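Local structure of ALKF (Bacillus cereus, 3ZBO) at residues A78-S84 / T108-I114; K163-H167 / E201-V205. The protein is of unknown function but is related to the HEAT-like repeat DNA glycosylases AlkC and AlkD and has affinity for branched DNA structures such as Holliday junctions. All coordinates share one frame. Residue numbers count along the deposited sequence, not the author numbering.

Contact 1: residues A78-S84 / T108-I114; sequences ADPKAMS and TLSESNI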
# COMPACT_ATOMS: atom_id res chain seq x y z
N ALA A 78 7.98 -10.77 -6.97
CA ALA A 78 8.86 -9.87 -7.69
C ALA A 78 10.25 -9.79 -7.08
O ALA A 78 10.45 -10.17 -5.91
CB ALA A 78 8.19 -8.40 -7.68
N ASP A 79 11.19 -9.25 -7.85
CA ASP A 79 12.53 -8.90 -7.30
C ASP A 79 12.70 -7.38 -7.29
O ASP A 79 13.22 -6.76 -8.22
CB ASP A 79 13.57 -9.53 -8.27
CG ASP A 79 14.97 -9.49 -7.69
OD1 ASP A 79 15.19 -8.88 -6.61
OD2 ASP A 79 15.84 -10.10 -8.38
N PRO A 80 12.21 -6.77 -6.24
CA PRO A 80 12.20 -5.30 -6.24
C PRO A 80 13.57 -4.68 -6.21
O PRO A 80 13.69 -3.58 -6.76
CB PRO A 80 11.44 -4.95 -4.98
CG PRO A 80 11.44 -6.18 -4.16
CD PRO A 80 11.51 -7.36 -5.11
N LYS A 81 14.57 -5.39 -5.68
CA LYS A 81 15.88 -4.76 -5.74
C LYS A 81 16.45 -4.74 -7.15
O LYS A 81 17.42 -3.98 -7.42
CB LYS A 81 16.81 -5.43 -4.74
CG LYS A 81 16.37 -5.10 -3.33
CD LYS A 81 17.32 -5.68 -2.33
CE LYS A 81 17.09 -5.07 -0.98
NZ LYS A 81 15.73 -5.41 -0.49
N ALA A 82 15.86 -5.53 -8.07
CA ALA A 82 16.28 -5.50 -9.45
C ALA A 82 15.33 -4.67 -10.34
O ALA A 82 15.54 -4.58 -11.54
CB ALA A 82 16.43 -6.95 -10.05
N MET A 83 14.25 -4.09 -9.76
CA MET A 83 13.32 -3.31 -10.59
C MET A 83 13.80 -1.87 -10.64
O MET A 83 14.22 -1.29 -9.62
CB MET A 83 11.89 -3.40 -9.95
CG MET A 83 11.20 -4.73 -10.23
SD MET A 83 9.64 -4.82 -9.38
CE MET A 83 8.68 -3.60 -10.28
N SER A 84 13.71 -1.27 -11.83
CA SER A 84 14.08 0.11 -12.02
C SER A 84 12.89 1.06 -11.77
O SER A 84 11.70 0.60 -11.68
CB SER A 84 14.49 0.31 -13.50
OG SER A 84 13.39 0.03 -14.31
N THR A 108 5.66 -3.55 -2.98
CA THR A 108 6.84 -3.97 -3.74
C THR A 108 7.88 -2.83 -3.77
O THR A 108 9.04 -3.03 -3.51
CB THR A 108 6.40 -4.31 -5.11
OG1 THR A 108 5.46 -5.41 -5.02
CG2 THR A 108 7.58 -4.82 -5.95
N LEU A 109 7.39 -1.60 -3.97
CA LEU A 109 8.33 -0.43 -3.94
C LEU A 109 9.05 -0.26 -2.62
O LEU A 109 10.25 0.08 -2.58
CB LEU A 109 7.57 0.86 -4.36
CG LEU A 109 8.40 2.18 -4.38
CD1 LEU A 109 9.53 2.02 -5.47
CD2 LEU A 109 7.52 3.35 -4.69
N SER A 110 8.32 -0.50 -1.51
CA SER A 110 8.94 -0.32 -0.17
C SER A 110 10.07 -1.32 0.05
O SER A 110 10.84 -1.10 1.01
CB SER A 110 7.82 -0.44 0.94
OG SER A 110 7.46 -1.80 1.07
N GLU A 111 10.15 -2.35 -0.79
CA GLU A 111 11.19 -3.40 -0.64
C GLU A 111 12.32 -3.18 -1.63
O GLU A 111 13.25 -4.01 -1.69
CB GLU A 111 10.55 -4.77 -0.85
CG GLU A 111 9.61 -5.21 0.33
CD GLU A 111 10.36 -5.33 1.66
OE1 GLU A 111 11.52 -5.79 1.65
OE2 GLU A 111 9.79 -4.96 2.71
N SER A 112 12.25 -2.09 -2.40
CA SER A 112 13.28 -1.79 -3.36
C SER A 112 14.35 -0.91 -2.72
O SER A 112 14.23 -0.47 -1.59
CB SER A 112 12.62 -1.04 -4.53
OG SER A 112 12.49 0.30 -4.16
N ASN A 113 15.36 -0.56 -3.54
CA ASN A 113 16.38 0.37 -3.12
C ASN A 113 16.14 1.77 -3.59
O ASN A 113 16.98 2.61 -3.37
CB ASN A 113 17.76 -0.10 -3.67
CG ASN A 113 18.19 -1.46 -3.12
OD1 ASN A 113 18.76 -2.31 -3.87
ND2 ASN A 113 17.94 -1.67 -1.86
N ILE A 114 14.97 2.08 -4.19
CA ILE A 114 14.73 3.41 -4.72
C ILE A 114 13.39 3.94 -4.23
O ILE A 114 12.77 4.82 -4.80
CB ILE A 114 14.74 3.41 -6.27
CG1 ILE A 114 13.82 2.31 -6.83
CG2 ILE A 114 16.17 3.04 -6.71
CD1 ILE A 114 13.62 2.41 -8.32
O HOH W 1 15.40 -1.32 -6.47
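P80 lays its ring over the last turn of helix 98-110: its CB is 3.4 Å from T108 O and its CG 3.7 Å from E111 CB. Having no backbone NH to satisfy, proline suits the first position of the short 3-10 turn 80-82, and its compact, apolar ring fits closely against both residues. Beneath it the methyl group of T108 fills the buried side, with CG2 4.0 Å from both A78 CB and M83 SD; the hydroxyl of T108 bonds back to V104 O in its own helix. On the exposed side, K81 runs alongside 111-113, its CE 3.6 Å from N113 ND2, and its NZ donates to E111 O (3.1 Å). A water joins the two backbones, donating to P80 O (2.8 Å) and accepting from N113 N (3.0 Å). S112 makes an ST turn, its OG accepting from I114 N (3.1 Å) while donating to L109 O (2.7 Å); with the backbone bond S112 N to L109 O, this ties the turn just after the helix. S84 and I114 hold N-cap positions, but only the serine has a hydroxyl to cap with; I114 instead packs its CD1 3.8 Å from S84 C. Each loop is a corner between consecutive helices, consistent with the HEAT-like repeat of the relatives: 68-77 to 85-94, and 98-110 to 115-124, with M83 and T108 both resting on F88 of helix 85-94.

Contact 2: residues K163-H167 / E201-V205; sequences KDTIH and EVGIV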
# COMPACT_ATOMS: atom_id res chain seq x y z
N LYS A 163 -1.70 17.94 6.81
CA LYS A 163 -2.56 18.88 7.52
C LYS A 163 -3.21 19.90 6.55
O LYS A 163 -4.42 20.16 6.63
CB LYS A 163 -1.74 19.66 8.58
CG LYS A 163 -2.57 20.69 9.40
CD LYS A 163 -1.61 21.46 10.32
CE LYS A 163 -1.07 22.65 9.58
NZ LYS A 163 -0.71 23.75 10.54
N ASP A 164 -2.38 20.43 5.66
CA ASP A 164 -2.81 21.57 4.84
C ASP A 164 -3.69 21.13 3.71
O ASP A 164 -4.54 21.97 3.25
CB ASP A 164 -1.64 22.31 4.27
CG ASP A 164 -0.89 23.13 5.35
OD1 ASP A 164 -1.41 23.40 6.41
OD2 ASP A 164 0.32 23.43 5.09
N THR A 165 -3.61 19.86 3.28
CA THR A 165 -4.19 19.50 1.99
C THR A 165 -5.01 18.21 1.96
O THR A 165 -5.74 17.93 0.96
CB THR A 165 -3.17 19.32 0.86
OG1 THR A 165 -2.31 18.14 1.06
CG2 THR A 165 -2.18 20.58 0.75
N ILE A 166 -5.04 17.48 3.07
CA ILE A 166 -5.82 16.23 3.05
C ILE A 166 -7.32 16.39 2.68
O ILE A 166 -7.91 15.59 1.92
CB ILE A 166 -5.63 15.42 4.37
CG1 ILE A 166 -6.22 14.03 4.22
CG2 ILE A 166 -6.32 16.17 5.59
CD1 ILE A 166 -5.75 13.05 5.39
N HIS A 167 -7.95 17.45 3.20
CA HIS A 167 -9.37 17.55 3.02
C HIS A 167 -9.74 17.94 1.60
O HIS A 167 -10.89 17.85 1.25
CB HIS A 167 -9.94 18.54 4.04
CG HIS A 167 -9.91 18.02 5.45
ND1 HIS A 167 -10.49 16.83 5.83
CD2 HIS A 167 -9.42 18.56 6.57
CE1 HIS A 167 -10.33 16.65 7.13
NE2 HIS A 167 -9.66 17.68 7.60
N GLU A 201 -5.80 18.20 14.60
CA GLU A 201 -6.14 19.34 13.68
C GLU A 201 -6.94 18.85 12.48
O GLU A 201 -7.89 19.53 12.07
CB GLU A 201 -4.90 20.11 13.24
CG GLU A 201 -4.33 20.82 14.43
CD GLU A 201 -3.20 21.77 14.16
OE1 GLU A 201 -3.27 22.49 13.16
OE2 GLU A 201 -2.29 21.83 15.02
N VAL A 202 -6.54 17.67 11.93
CA VAL A 202 -7.20 17.13 10.75
C VAL A 202 -8.62 16.66 11.07
O VAL A 202 -9.56 16.88 10.29
CB VAL A 202 -6.29 16.01 10.18
CG1 VAL A 202 -7.05 15.19 9.19
CG2 VAL A 202 -5.15 16.66 9.44
N GLY A 203 -8.79 15.96 12.17
CA GLY A 203 -10.09 15.50 12.54
C GLY A 203 -10.55 14.34 11.66
O GLY A 203 -9.74 13.64 11.10
N ILE A 204 -11.85 14.20 11.49
CA ILE A 204 -12.39 13.14 10.68
C ILE A 204 -12.10 13.41 9.17
O ILE A 204 -12.27 14.52 8.68
CB ILE A 204 -13.93 13.06 10.80
CG1 ILE A 204 -14.32 12.73 12.27
CG2 ILE A 204 -14.54 12.01 9.85
CD1 ILE A 204 -13.78 11.35 12.70
N VAL A 205 -11.67 12.34 8.49
CA VAL A 205 -11.38 12.42 7.05
C VAL A 205 -12.37 11.51 6.36
O VAL A 205 -12.53 10.31 6.73
CB VAL A 205 -9.93 11.86 6.79
CG1 VAL A 205 -9.69 11.65 5.27
CG2 VAL A 205 -8.93 12.92 7.36
O HOH W 2 -8.85 19.93 9.36
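The imidazole of H167 does most of the polar work between these segments. Its NE2 donates to V202 O (2.8 Å, with an N-H...O angle of 138°), a carbonyl in the last turn of helix 192-202. The one N-H is shared between V202 O, its main acceptor, and a water 3.0 Å from NE2, its weak one; the water in turn donates to E201 O at 2.9 Å. A histidine suits this exposed spot because its flat ring can present a donor in its plane; I204 O also lies near that plane, 3.3 Å from H167 CE1. Both segments are helix ends in the alpha-helical, HEAT-like architecture of the AlkD-related proteins: 163-167 runs from helix 152-165 into a 3-10 turn, while 201-205 passes from helix 192-202 into strand 204-207. That change of direction takes place at G203, whose positive phi (73°) favours glycine. V205 then pairs through its backbone with L217 in the neighbouring antiparallel strand. Beside the histidine, I166 supplies branched apolar surface, with CG2 3.8 Å from V202 CG1 and CD1 3.7 Å from V205 CG2. T165 OG1 is satisfied by M161 O in its own helix, while E201 OE2 lies close to the like-charged E197. At the solvent edge K163 lays its aliphatic chain beside E201, CD 3.4 Å from E201 OE1, then bends at chi3 so that NZ is 3.9 Å from that oxygen, a long salt bridge; E160 offers the ammonium a second, weak partner.

Contact 1 closes at I114, well before contact 2 opens at K163, so the two follow each other along the chain. They lie on opposite sides of its centre: their own centres are 31 Å apart and their nearest atoms about 19 Å, so they do not meet. Both belong to the part of the chain related to DNA alkylation repair enzymes, but contact 1, about 14 Å from the chain centre, pairs an inter-helix loop with the end of helix 98-110 and the loop after it, whereas contact 2, about 20 Å out, pairs a helix end with the passage from helix into the small two-stranded sheet. No DNA or other ligand takes part in either contact, and which surface binds branched DNA cannot be read from them.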